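Long-range contact in mandelate racemase / muconate lactonizing enzyme family protein (PDB 4DXK), which belongs to the mandelate racemase subgroup of the enolase superfamily and probably acts as a lyase or racemase: residues A180-Q186 / M220-P225. Sequence-based numbering, arbitrary orientation.
Sequences AEKTRGQ and MWQLLP
Met220 lies alongside the last turn of helix 177-183, its CB packing 3.7 Å from Ala180 CB; in one of its two conformers CE also reaches the side chain of Glu181. The Met220 carbonyl faces the turn that follows the helix, where Gly185 CA approaches Met220 O at 3.2 Å in a CA-H...O contact. Arg184, with positive phi, closes the helix in a Schellman motif, and Ala180 O accepts from the backbone N of both Thr183 and Gly185. Next, the indole of Trp221 receives Ala180 CB over one face, a CH-pi contact 3.8 Å from the centroid of the six-membered ring and displaced toward its rim. The ring also touches Ala179 of helix 177-183 and Ala226 and Ile229 of helix 223-232, so it is wedged between the two helices. Gln222, at the N-cap position of helix 223-232, provides the direct hydrogen bond: its N donates to Gly185 O at 2.9 Å, nearly straight (172°). Its side chain, bent at chi2, crosses that of Gln186, with the amide planes 23° apart and Gln186 NE2 3.4 Å from Gln222 CG. One water joins the two amides, accepting from Gln186 NE2 and donating to Gln222 OE1; a second ties Gln222 NE2 to the carbonyls of Arg184 and Met220. Pro225 then brings CG to 3.2 Å from Gly185 O. Within the C-terminal alpha/beta-barrel domain, the connections following strands 170-173 and 212-216 are thus joined by one direct hydrogen bond, to Gly185 O, while two waters carry the remaining polar links at an edge that also meets Asn338 and His312 of a neighbouring subunit.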
ATOM      1  N   ALA A 180       1.010  18.431 -30.402  1.00 11.71           N
ATOM      2  CA  ALA A 180      -0.076  18.255 -29.445  1.00 11.48           C
ATOM      3  C   ALA A 180      -1.367  18.872 -29.965  1.00 13.07           C
ATOM      4  O   ALA A 180      -2.437  18.274 -29.859  1.00 14.03           O
ATOM      5  CB  ALA A 180       0.285  18.853 -28.102  1.00 12.37           C
ATOM      6  N   GLU A 181      -1.270  20.078 -30.515  1.00 14.64           N
ATOM      7  CA  GLU A 181      -2.449  20.769 -31.015  1.00 17.39           C
ATOM      8  C   GLU A 181      -3.160  19.960 -32.099  1.00 18.12           C
ATOM      9  O   GLU A 181      -4.390  19.962 -32.180  1.00 21.08           O
ATOM     10  CB  GLU A 181      -2.070  22.163 -31.522  1.00 21.40           C
ATOM     11  CG  GLU A 181      -1.756  23.137 -30.396  1.00 26.98           C
ATOM     12  CD  GLU A 181      -0.759  24.219 -30.786  1.00 40.56           C
ATOM     13  OE1 GLU A 181      -0.377  24.288 -31.973  1.00 42.18           O
ATOM     14  OE2 GLU A 181      -0.354  24.996 -29.895  1.00 39.10           O
ATOM     15  N   LYS A 182      -2.387  19.273 -32.938  0.55 14.93           N
ATOM     16  CA  LYS A 182      -2.953  18.486 -34.035  0.55 18.93           C
ATOM     17  C   LYS A 182      -3.934  17.409 -33.577  0.55 15.68           C
ATOM     18  O   LYS A 182      -4.924  17.130 -34.255  0.55 18.15           O
ATOM     19  CB  LYS A 182      -1.845  17.824 -34.852  0.55 15.19           C
ATOM     20  CG  LYS A 182      -1.007  18.770 -35.682  0.55 22.16           C
ATOM     21  CD  LYS A 182       0.181  18.051 -36.307  0.55 28.22           C
ATOM     22  CE  LYS A 182      -0.233  16.740 -36.953  0.55 30.94           C
ATOM     23  NZ  LYS A 182       0.751  16.285 -37.980  0.55 35.58           N
ATOM     24  N   THR A 183      -3.650  16.792 -32.437  1.00 14.19           N
ATOM     25  CA  THR A 183      -4.444  15.652 -31.977  1.00 13.55           C
ATOM     26  C   THR A 183      -5.068  15.875 -30.598  1.00 13.23           C
ATOM     27  O   THR A 183      -5.540  14.926 -29.964  1.00 12.78           O
ATOM     28  CB  THR A 183      -3.570  14.386 -31.892  1.00 12.98           C
ATOM     29  OG1 THR A 183      -2.554  14.589 -30.899  1.00 12.96           O
ATOM     30  CG2 THR A 183      -2.915  14.072 -33.250  1.00 15.96           C
ATOM     31  N   ARG A 184      -5.062  17.123 -30.135  0.75 12.21           N
ATOM     32  CA  ARG A 184      -5.485  17.455 -28.773  0.75 13.37           C
ATOM     33  C   ARG A 184      -4.734  16.593 -27.747  0.75 12.74           C
ATOM     34  O   ARG A 184      -5.303  16.192 -26.724  0.75 13.49           O
ATOM     35  CB  ARG A 184      -7.012  17.327 -28.597  0.75 15.80           C
ATOM     36  CG  ARG A 184      -7.876  18.052 -29.645  0.75 17.40           C
ATOM     37  CD  ARG A 184      -7.672  19.566 -29.687  0.75 21.41           C
ATOM     38  NE  ARG A 184      -8.125  20.269 -28.481  0.75 25.86           N
ATOM     39  CZ  ARG A 184      -9.364  20.720 -28.275  0.75 28.85           C
ATOM     40  NH1 ARG A 184      -9.654  21.356 -27.145  0.75 22.48           N
ATOM     41  NH2 ARG A 184     -10.318  20.537 -29.184  0.75 21.03           N
ATOM     42  N   GLY A 185      -3.461  16.302 -28.027  1.00 10.80           N
ATOM     43  CA  GLY A 185      -2.636  15.550 -27.104  1.00 11.16           C
ATOM     44  C   GLY A 185      -2.948  14.074 -26.941  1.00  9.43           C
ATOM     45  O   GLY A 185      -2.431  13.445 -26.019  1.00 10.45           O
ATOM     46  N   GLN A 186      -3.748  13.495 -27.837  1.00 10.44           N
ATOM     47  CA  GLN A 186      -4.094  12.081 -27.698  1.00 10.46           C
ATOM     48  C   GLN A 186      -3.061  11.160 -28.330  1.00 10.62           C
ATOM     49  O   GLN A 186      -2.973   9.980 -27.979  1.00 11.05           O
ATOM     50  CB  GLN A 186      -5.471  11.778 -28.297  1.00 13.26           C
ATOM     51  CG  GLN A 186      -6.652  12.349 -27.498  1.00 13.43           C
ATOM     52  CD  GLN A 186      -6.969  11.609 -26.167  1.00 12.54           C
ATOM     53  OE1 GLN A 186      -6.537  10.466 -25.924  1.00 14.37           O
ATOM     54  NE2 GLN A 186      -7.738  12.271 -25.309  1.00 14.05           N
ATOM     55  N   MET A 220      -0.177  19.696 -22.361  0.55  9.32           N
ATOM     56  CA  MET A 220      -0.957  19.465 -23.574  0.55 10.06           C
ATOM     57  C   MET A 220      -1.180  18.001 -23.955  0.55  9.86           C
ATOM     58  O   MET A 220      -1.929  17.721 -24.887  0.55 14.62           O
ATOM     59  CB  MET A 220      -0.339  20.228 -24.745  0.55 11.25           C
ATOM     60  CG  MET A 220      -0.206  21.719 -24.467  0.55 14.00           C
ATOM     61  SD  MET A 220       0.454  22.662 -25.847  0.55 17.94           S
ATOM     62  CE  MET A 220      -0.835  22.405 -27.055  0.55 16.94           C
ATOM     63  N   TRP A 221      -0.561  17.071 -23.234  1.00  8.83           N
ATOM     64  CA  TRP A 221      -0.610  15.654 -23.602  1.00  8.97           C
ATOM     65  C   TRP A 221      -1.393  14.793 -22.628  1.00  8.21           C
ATOM     66  O   TRP A 221      -1.387  15.041 -21.418  1.00  8.82           O
ATOM     67  CB  TRP A 221       0.816  15.105 -23.711  1.00  9.46           C
ATOM     68  CG  TRP A 221       1.566  15.740 -24.822  1.00  8.77           C
ATOM     69  CD1 TRP A 221       2.425  16.796 -24.743  1.00  8.99           C
ATOM     70  CD2 TRP A 221       1.482  15.392 -26.201  1.00  9.15           C
ATOM     71  NE1 TRP A 221       2.904  17.117 -25.999  1.00 10.07           N
ATOM     72  CE2 TRP A 221       2.325  16.269 -26.910  1.00  9.77           C
ATOM     73  CE3 TRP A 221       0.759  14.429 -26.911  1.00 11.03           C
ATOM     74  CZ2 TRP A 221       2.484  16.193 -28.293  1.00 10.35           C
ATOM     75  CZ3 TRP A 221       0.914  14.361 -28.278  1.00 10.32           C
ATOM     76  CH2 TRP A 221       1.765  15.240 -28.956  1.00 10.91           C
ATOM     77  N   GLN A 222      -2.054  13.767 -23.164  1.00  8.53           N
ATOM     78  CA  GLN A 222      -2.585  12.681 -22.356  1.00  8.73           C
ATOM     79  C   GLN A 222      -1.445  11.761 -21.900  1.00  8.18           C
ATOM     80  O   GLN A 222      -0.307  11.903 -22.349  1.00  8.69           O
ATOM     81  CB  GLN A 222      -3.669  11.914 -23.121  1.00  8.67           C
ATOM     82  CG  GLN A 222      -4.847  12.795 -23.527  1.00  8.86           C
ATOM     83  CD  GLN A 222      -5.545  13.378 -22.325  1.00  9.10           C
ATOM     84  OE1 GLN A 222      -6.018  12.646 -21.457  1.00 10.87           O
ATOM     85  NE2 GLN A 222      -5.598  14.701 -22.249  1.00 11.41           N
ATOM     86  N   LEU A 223      -1.742  10.822 -21.008  1.00  7.76           N
ATOM     87  CA  LEU A 223      -0.689  10.059 -20.331  1.00  8.36           C
ATOM     88  C   LEU A 223       0.149   9.194 -21.255  1.00  8.45           C
ATOM     89  O   LEU A 223       1.381   9.186 -21.153  1.00  9.21           O
ATOM     90  CB  LEU A 223      -1.270   9.205 -19.208  1.00  9.51           C
ATOM     91  CG  LEU A 223      -0.244   8.344 -18.466  1.00  8.71           C
ATOM     92  CD1 LEU A 223       0.764   9.202 -17.720  1.00 10.07           C
ATOM     93  CD2 LEU A 223      -0.942   7.392 -17.507  1.00 12.93           C
ATOM     94  N   LEU A 224      -0.504   8.447 -22.135  1.00  8.66           N
ATOM     95  CA  LEU A 224       0.247   7.520 -22.979  1.00  8.65           C
ATOM     96  C   LEU A 224       1.230   8.205 -23.946  1.00  9.11           C
ATOM     97  O   LEU A 224       2.404   7.855 -23.972  1.00 10.25           O
ATOM     98  CB  LEU A 224      -0.670   6.525 -23.696  1.00  9.58           C
ATOM     99  CG  LEU A 224      -1.553   5.676 -22.775  1.00  9.17           C
ATOM    100  CD1 LEU A 224      -2.348   4.698 -23.622  1.00 10.92           C
ATOM    101  CD2 LEU A 224      -0.741   4.934 -21.721  1.00 11.52           C
ATOM    102  N   PRO A 225       0.770   9.199 -24.734  1.00  8.63           N
ATOM    103  CA  PRO A 225       1.766   9.860 -25.583  1.00  8.63           C
ATOM    104  C   PRO A 225       2.800  10.644 -24.757  1.00  9.18           C
ATOM    105  O   PRO A 225       3.951  10.762 -25.191  1.00  9.55           O
ATOM    106  CB  PRO A 225       0.924  10.789 -26.467  1.00  9.93           C
ATOM    107  CG  PRO A 225      -0.349  10.998 -25.699  1.00 10.16           C
ATOM    108  CD  PRO A 225      -0.594   9.673 -25.028  1.00  9.55           C
TER
HETATM  109  O   HOH W   1      -4.454  16.459 -24.101  1.00 18.51           O
HETATM  110  O   HOH W   2      -8.051  11.004 -22.558  1.00 11.59           O